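Long-range contact in F-BAR domain only protein 1 (Danio rerio, PDB 5JP2), which probably acts in an early step of clathrin-mediated endocytosis, its mu homology domain binding a peptide of Eps15: residues B[17-29]-B[40-52]. Numbering follows the deposited sequence.
Sequences WPVAAAITEYINA and LVKITGDLTMSFP
Ala20, Ala22, Thr24, Tyr26 and Asn28 each exchange a pair of backbone hydrogen bonds with Ser50, Thr48, Asp46, Thr44 and Lys42 respectively, a ladder of ten that makes 17-29 and 40-52 a long antiparallel hairpin. Its shortest rung is Ser50 N to Ala20 O, 2.6 Å. On the face of these hydrogen-bonded pairs, a water bridges the strands, lying 2.9 Å from Ala22 O and 2.5 Å from both Thr24 OG1 and Asp46 OD1. Asp46 reaches this spot with CG anti to its own N (chi1 161°). There OD1 also accepts Thr48 OG1 at 2.9 Å through its syn lone pair, while OD2 forms a salt bridge to Lys132 and Thr24 OG1 meets Arg274 NE.

The opposite face is mostly apolar. Near the open end of the hairpin the thioether of Met49 crosses Val19, its SD 3.9 Å from CG2 of that valine, and Val19 CG1 sits obliquely against the Phe51 ring. Further along, Leu47 CD1 rests on Ile23 CG1. The acid of Glu25 is buried here, OE2 held by Ser255 and Tyr133, with Ile43 CG2 beside OE1. Beyond it, Ile27 CD1 packs 3.6 Å from Val41 CG1 and also touches Ile43 CG1. Trimming Ile27 to an alanine would probably leave a gap over Val41 CG1 and Ile43 CG1, robbing both of their shared apolar neighbour.

The hairpin is an interior part of the domain's large mixed sheet, with 125-137 beside 40-52 and 266-283 beside 17-29, while Ala22, Ser50 and Pro52 pack on the bound peptide: one face serves polar bridging and ligand contact, the other mainly apolar packing.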
ATOM      1  N   TRP B  17      -4.123  21.652 -17.990  0.50 65.51           N
ATOM      2  CA  TRP B  17      -3.827  20.294 -18.424  0.50 56.20           C
ATOM      3  C   TRP B  17      -3.937  19.314 -17.266  0.50 49.65           C
ATOM      4  O   TRP B  17      -3.485  19.624 -16.156  0.50 42.34           O
ATOM      5  CB  TRP B  17      -2.431  20.235 -19.026  0.50 63.84           C
ATOM      6  CG  TRP B  17      -2.225  21.216 -20.134  0.50 71.63           C
ATOM      7  CD1 TRP B  17      -2.973  21.338 -21.268  0.50 72.82           C
ATOM      8  CD2 TRP B  17      -1.194  22.207 -20.227  0.50 70.79           C
ATOM      9  NE1 TRP B  17      -2.478  22.346 -22.055  0.50 73.35           N
ATOM     10  CE2 TRP B  17      -1.383  22.893 -21.440  0.50 75.05           C
ATOM     11  CE3 TRP B  17      -0.133  22.579 -19.403  0.50 63.71           C
ATOM     12  CZ2 TRP B  17      -0.548  23.927 -21.848  0.50 82.01           C
ATOM     13  CZ3 TRP B  17       0.693  23.605 -19.811  0.50 62.63           C
ATOM     14  CH2 TRP B  17       0.482  24.268 -21.019  0.50 69.03           C
ATOM     15  N   PRO B  18      -4.525  18.138 -17.480  1.00 41.77           N
ATOM     16  CA  PRO B  18      -4.695  17.184 -16.380  1.00 43.30           C
ATOM     17  C   PRO B  18      -3.512  16.243 -16.202  1.00 35.91           C
ATOM     18  O   PRO B  18      -2.912  15.774 -17.170  1.00 36.02           O
ATOM     19  CB  PRO B  18      -5.936  16.402 -16.810  1.00 32.05           C
ATOM     20  CG  PRO B  18      -5.804  16.356 -18.313  1.00 35.10           C
ATOM     21  CD  PRO B  18      -5.193  17.675 -18.713  1.00 40.49           C
ATOM     22  N   VAL B  19      -3.210  15.930 -14.938  1.00 36.71           N
ATOM     23  CA  VAL B  19      -2.335  14.818 -14.588  1.00 30.72           C
ATOM     24  C   VAL B  19      -3.015  14.015 -13.492  1.00 33.62           C
ATOM     25  O   VAL B  19      -3.954  14.477 -12.847  1.00 46.89           O
ATOM     26  CB  VAL B  19      -0.921  15.262 -14.133  1.00 31.27           C
ATOM     27  CG1 VAL B  19      -0.218  16.055 -15.223  1.00 30.28           C
ATOM     28  CG2 VAL B  19      -0.967  16.044 -12.839  1.00 23.92           C
ATOM     29  N   ALA B  20      -2.534  12.796 -13.286  1.00 38.01           N
ATOM     30  CA  ALA B  20      -3.048  11.924 -12.245  1.00 39.13           C
ATOM     31  C   ALA B  20      -1.901  11.329 -11.433  1.00 35.58           C
ATOM     32  O   ALA B  20      -0.809  11.100 -11.952  1.00 38.91           O
ATOM     33  CB  ALA B  20      -3.900  10.812 -12.845  1.00 42.57           C
ATOM     34  N   ALA B  21      -2.169  11.076 -10.155  1.00 34.93           N
ATOM     35  CA  ALA B  21      -1.194  10.535  -9.219  1.00 26.38           C
ATOM     36  C   ALA B  21      -1.677   9.197  -8.664  1.00 31.90           C
ATOM     37  O   ALA B  21      -2.876   8.920  -8.633  1.00 35.35           O
ATOM     38  CB  ALA B  21      -0.940  11.502  -8.071  1.00 32.87           C
ATOM     39  N   ALA B  22      -0.732   8.352  -8.253  1.00 25.51           N
ATOM     40  CA  ALA B  22      -1.052   7.090  -7.600  1.00 23.58           C
ATOM     41  C   ALA B  22      -0.102   6.884  -6.438  1.00 26.10           C
ATOM     42  O   ALA B  22       1.115   6.961  -6.605  1.00 34.11           O
ATOM     43  CB  ALA B  22      -0.973   5.899  -8.555  1.00 20.61           C
ATOM     44  N   ILE B  23      -0.673   6.626  -5.272  1.00 42.73           N
ATOM     45  CA  ILE B  23       0.058   6.379  -4.041  1.00 25.69           C
ATOM     46  C   ILE B  23      -0.153   4.915  -3.706  1.00 34.31           C
ATOM     47  O   ILE B  23      -1.289   4.493  -3.483  1.00 32.43           O
ATOM     48  CB  ILE B  23      -0.431   7.286  -2.903  1.00 26.89           C
ATOM     49  CG1 ILE B  23      -0.192   8.753  -3.233  1.00 27.54           C
ATOM     50  CG2 ILE B  23       0.233   6.940  -1.611  1.00 35.19           C
ATOM     51  CD1 ILE B  23      -0.734   9.693  -2.192  1.00 33.50           C
ATOM     52  N   THR B  24       0.930   4.140  -3.698  1.00 34.12           N
ATOM     53  CA  THR B  24       0.901   2.704  -3.463  1.00 23.07           C
ATOM     54  C   THR B  24       1.758   2.386  -2.246  1.00 26.35           C
ATOM     55  O   THR B  24       2.896   2.837  -2.159  1.00 37.11           O
ATOM     56  CB  THR B  24       1.416   1.959  -4.681  1.00 26.45           C
ATOM     57  OG1 THR B  24       0.671   2.382  -5.818  1.00 32.40           O
ATOM     58  CG2 THR B  24       1.244   0.489  -4.514  1.00 29.45           C
ATOM     59  N   GLU B  25       1.210   1.639  -1.297  1.00 26.37           N
ATOM     60  CA  GLU B  25       1.918   1.364  -0.058  1.00 30.87           C
ATOM     61  C   GLU B  25       1.838  -0.110   0.305  1.00 26.34           C
ATOM     62  O   GLU B  25       0.778  -0.715   0.197  1.00 31.10           O
ATOM     63  CB  GLU B  25       1.374   2.224   1.081  1.00 24.41           C
ATOM     64  CG  GLU B  25       1.797   3.647   0.960  1.00 27.53           C
ATOM     65  CD  GLU B  25       1.414   4.486   2.131  1.00 29.77           C
ATOM     66  OE1 GLU B  25       0.820   3.958   3.069  1.00 34.99           O
ATOM     67  OE2 GLU B  25       1.690   5.691   2.109  1.00 35.25           O
ATOM     68  N   TYR B  26       2.967  -0.689   0.694  1.00 29.65           N
ATOM     69  CA  TYR B  26       3.024  -2.035   1.244  1.00 22.04           C
ATOM     70  C   TYR B  26       3.409  -1.988   2.716  1.00 28.65           C
ATOM     71  O   TYR B  26       4.215  -1.163   3.138  1.00 29.48           O
ATOM     72  CB  TYR B  26       4.011  -2.910   0.489  1.00 30.96           C
ATOM     73  CG  TYR B  26       3.569  -3.209  -0.899  1.00 33.05           C
ATOM     74  CD1 TYR B  26       2.753  -4.288  -1.169  1.00 38.21           C
ATOM     75  CD2 TYR B  26       3.948  -2.398  -1.946  1.00 38.67           C
ATOM     76  CE1 TYR B  26       2.338  -4.548  -2.450  1.00 51.68           C
ATOM     77  CE2 TYR B  26       3.547  -2.651  -3.220  1.00 31.86           C
ATOM     78  CZ  TYR B  26       2.742  -3.722  -3.473  1.00 42.55           C
ATOM     79  OH  TYR B  26       2.352  -3.968  -4.765  1.00 56.75           O
ATOM     80  N   ILE B  27       2.821  -2.873   3.509  1.00 29.69           N
ATOM     81  CA  ILE B  27       3.063  -2.859   4.938  1.00 20.57           C
ATOM     82  C   ILE B  27       3.532  -4.231   5.399  1.00 30.53           C
ATOM     83  O   ILE B  27       2.908  -5.253   5.101  1.00 25.87           O
ATOM     84  CB  ILE B  27       1.828  -2.383   5.730  1.00 24.93           C
ATOM     85  CG1 ILE B  27       2.163  -2.328   7.219  1.00 26.19           C
ATOM     86  CG2 ILE B  27       0.606  -3.227   5.435  1.00 32.86           C
ATOM     87  CD1 ILE B  27       1.192  -1.577   8.054  1.00 29.93           C
ATOM     88  N   ASN B  28       4.651  -4.242   6.107  1.00 31.24           N
ATOM     89  CA  ASN B  28       5.161  -5.418   6.781  1.00 22.82           C
ATOM     90  C   ASN B  28       4.983  -5.207   8.274  1.00 19.20           C
ATOM     91  O   ASN B  28       5.156  -4.102   8.776  1.00 24.60           O
ATOM     92  CB  ASN B  28       6.631  -5.654   6.455  1.00 30.84           C
ATOM     93  CG  ASN B  28       6.846  -6.166   5.058  1.00 24.72           C
ATOM     94  OD1 ASN B  28       5.953  -6.723   4.444  1.00 48.19           O
ATOM     95  ND2 ASN B  28       8.056  -6.043   4.576  1.00 38.67           N
ATOM     96  N   ALA B  29       4.602  -6.251   8.985  1.00 28.51           N
ATOM     97  CA  ALA B  29       4.394  -6.090  10.412  1.00 26.04           C
ATOM     98  C   ALA B  29       4.718  -7.398  11.114  1.00 25.10           C
ATOM     99  O   ALA B  29       4.659  -8.468  10.514  1.00 25.84           O
ATOM    100  CB  ALA B  29       2.964  -5.651  10.728  1.00 26.10           C
ATOM    101  N   LEU B  40       6.407  -4.556  15.414  1.00 30.10           N
ATOM    102  CA  LEU B  40       7.191  -3.734  14.510  1.00 35.68           C
ATOM    103  C   LEU B  40       6.413  -3.530  13.217  1.00 25.20           C
ATOM    104  O   LEU B  40       5.858  -4.483  12.676  1.00 29.15           O
ATOM    105  CB  LEU B  40       8.526  -4.404  14.201  1.00 39.98           C
ATOM    106  CG  LEU B  40       9.220  -5.083  15.377  1.00 63.26           C
ATOM    107  CD1 LEU B  40      10.130  -6.208  14.899  1.00 53.58           C
ATOM    108  CD2 LEU B  40      10.004  -4.053  16.160  1.00 70.45           C
ATOM    109  N   VAL B  41       6.404  -2.310  12.701  1.00 24.98           N
ATOM    110  CA  VAL B  41       5.734  -1.988  11.447  1.00 27.09           C
ATOM    111  C   VAL B  41       6.701  -1.290  10.489  1.00 27.22           C
ATOM    112  O   VAL B  41       7.408  -0.359  10.882  1.00 35.00           O
ATOM    113  CB  VAL B  41       4.494  -1.114  11.700  1.00 27.86           C
ATOM    114  CG1 VAL B  41       3.856  -0.728  10.388  1.00 26.88           C
ATOM    115  CG2 VAL B  41       3.512  -1.855  12.550  1.00 21.89           C
ATOM    116  N   LYS B  42       6.709  -1.722   9.226  1.00 28.55           N
ATOM    117  CA  LYS B  42       7.419  -1.038   8.145  1.00 27.11           C
ATOM    118  C   LYS B  42       6.502  -0.830   6.939  1.00 26.12           C
ATOM    119  O   LYS B  42       6.026  -1.795   6.336  1.00 32.60           O
ATOM    120  CB  LYS B  42       8.667  -1.810   7.706  1.00 29.85           C
ATOM    121  CG  LYS B  42       9.519  -1.011   6.720  1.00 36.81           C
ATOM    122  CD  LYS B  42      10.765  -1.730   6.257  1.00 32.34           C
ATOM    123  CE  LYS B  42      10.437  -2.830   5.286  1.00 36.28           C
ATOM    124  NZ  LYS B  42      11.609  -3.240   4.491  1.00 50.60           N
ATOM    125  N   ILE B  43       6.290   0.422   6.559  1.00 27.92           N
ATOM    126  CA  ILE B  43       5.519   0.766   5.372  1.00 31.02           C
ATOM    127  C   ILE B  43       6.465   1.249   4.287  1.00 31.95           C
ATOM    128  O   ILE B  43       7.338   2.080   4.540  1.00 35.54           O
ATOM    129  CB  ILE B  43       4.456   1.829   5.685  1.00 30.53           C
ATOM    130  CG1 ILE B  43       3.497   1.308   6.747  1.00 37.27           C
ATOM    131  CG2 ILE B  43       3.708   2.188   4.436  1.00 38.05           C
ATOM    132  CD1 ILE B  43       2.748   2.373   7.425  1.00 24.60           C
ATOM    133  N   THR B  44       6.279   0.742   3.081  1.00 34.15           N
ATOM    134  CA  THR B  44       7.046   1.154   1.922  1.00 37.92           C
ATOM    135  C   THR B  44       6.103   1.690   0.855  1.00 30.76           C
ATOM    136  O   THR B  44       5.122   1.042   0.495  1.00 32.00           O
ATOM    137  CB  THR B  44       7.844  -0.010   1.387  1.00 35.32           C
ATOM    138  OG1 THR B  44       8.678  -0.499   2.438  1.00 40.03           O
ATOM    139  CG2 THR B  44       8.710   0.458   0.267  1.00 33.24           C
ATOM    140  N   GLY B  45       6.392   2.880   0.361  1.00 28.97           N
ATOM    141  CA  GLY B  45       5.461   3.533  -0.531  1.00 30.45           C
ATOM    142  C   GLY B  45       6.100   4.001  -1.812  1.00 31.35           C
ATOM    143  O   GLY B  45       7.310   4.203  -1.893  1.00 29.05           O
ATOM    144  N   ASP B  46       5.240   4.226  -2.801  1.00 28.46           N
ATOM    145  CA  ASP B  46       5.632   4.682  -4.122  1.00 25.83           C
ATOM    146  C   ASP B  46       4.644   5.732  -4.615  1.00 29.21           C
ATOM    147  O   ASP B  46       3.436   5.534  -4.527  1.00 31.76           O
ATOM    148  CB  ASP B  46       5.684   3.521  -5.100  1.00 33.59           C
ATOM    149  CG  ASP B  46       5.642   3.985  -6.533  1.00 61.01           C
ATOM    150  OD1 ASP B  46       4.539   3.975  -7.111  1.00 93.15           O
ATOM    151  OD2 ASP B  46       6.692   4.369  -7.088  1.00 80.17           O
ATOM    152  N   LEU B  47       5.152   6.836  -5.141  1.00 36.25           N
ATOM    153  CA  LEU B  47       4.333   7.859  -5.781  1.00 29.74           C
ATOM    154  C   LEU B  47       4.588   7.875  -7.279  1.00 26.22           C
ATOM    155  O   LEU B  47       5.702   8.147  -7.719  1.00 31.89           O
ATOM    156  CB  LEU B  47       4.614   9.234  -5.192  1.00 25.52           C
ATOM    157  CG  LEU B  47       3.883  10.413  -5.821  1.00 30.73           C
ATOM    158  CD1 LEU B  47       2.388  10.299  -5.663  1.00 28.55           C
ATOM    159  CD2 LEU B  47       4.367  11.693  -5.195  1.00 39.25           C
ATOM    160  N   THR B  48       3.561   7.586  -8.052  1.00 24.91           N
ATOM    161  CA  THR B  48       3.641   7.603  -9.499  1.00 24.30           C
ATOM    162  C   THR B  48       2.745   8.721 -10.031  1.00 29.35           C
ATOM    163  O   THR B  48       1.712   9.036  -9.446  1.00 29.22           O
ATOM    164  CB  THR B  48       3.234   6.239 -10.069  1.00 27.32           C
ATOM    165  OG1 THR B  48       4.225   5.277  -9.722  1.00 45.37           O
ATOM    166  CG2 THR B  48       3.122   6.267 -11.551  1.00 29.03           C
ATOM    167  N   MET B  49       3.163   9.359 -11.118  1.00 34.11           N
ATOM    168  CA  MET B  49       2.318  10.339 -11.778  1.00 24.21           C
ATOM    169  C   MET B  49       2.097   9.930 -13.222  1.00 28.79           C
ATOM    170  O   MET B  49       3.009   9.442 -13.885  1.00 36.69           O
ATOM    171  CB  MET B  49       2.900  11.735 -11.704  1.00 29.02           C
ATOM    172  CG  MET B  49       1.982  12.762 -12.306  1.00 39.05           C
ATOM    173  SD  MET B  49       2.488  14.445 -12.050  1.00 44.22           S
ATOM    174  CE  MET B  49       2.153  14.672 -10.331  1.00 28.88           C
ATOM    175  N   SER B  50       0.867  10.104 -13.691  1.00 35.34           N
ATOM    176  CA  SER B  50       0.463   9.717 -15.031  1.00 31.69           C
ATOM    177  C   SER B  50       0.166  10.955 -15.875  1.00 33.35           C
ATOM    178  O   SER B  50      -0.329  11.962 -15.372  1.00 27.21           O
ATOM    179  CB  SER B  50      -0.759   8.807 -14.969  1.00 30.99           C
ATOM    180  OG  SER B  50      -1.024   8.240 -16.228  1.00 44.98           O
ATOM    181  N   PHE B  51       0.491  10.872 -17.162  1.00 32.27           N
ATOM    182  CA  PHE B  51       0.325  11.967 -18.100  1.00 32.07           C
ATOM    183  C   PHE B  51      -0.481  11.520 -19.311  1.00 33.48           C
ATOM    184  O   PHE B  51      -0.227  10.451 -19.864  1.00 34.92           O
ATOM    185  CB  PHE B  51       1.672  12.505 -18.587  1.00 39.13           C
ATOM    186  CG  PHE B  51       2.469  13.191 -17.534  1.00 28.15           C
ATOM    187  CD1 PHE B  51       3.218  12.473 -16.632  1.00 27.83           C
ATOM    188  CD2 PHE B  51       2.482  14.556 -17.457  1.00 23.28           C
ATOM    189  CE1 PHE B  51       3.946  13.112 -15.678  1.00 28.34           C
ATOM    190  CE2 PHE B  51       3.204  15.188 -16.505  1.00 26.69           C
ATOM    191  CZ  PHE B  51       3.939  14.465 -15.610  1.00 25.48           C
ATOM    192  N   PRO B  52      -1.408  12.345 -19.777  1.00 40.17           N
ATOM    193  CA  PRO B  52      -2.194  11.963 -20.952  1.00 39.53           C
ATOM    194  C   PRO B  52      -1.340  12.044 -22.199  1.00 35.07           C
ATOM    195  O   PRO B  52      -0.494  12.924 -22.331  1.00 43.58           O
ATOM    196  CB  PRO B  52      -3.325  12.993 -20.971  1.00 34.10           C
ATOM    197  CG  PRO B  52      -2.802  14.148 -20.227  1.00 39.60           C
ATOM    198  CD  PRO B  52      -1.864  13.612 -19.189  1.00 34.82           C
TER
HETATM  199  O   HOH W   1       2.036   4.215  -6.947  1.00 39.27           O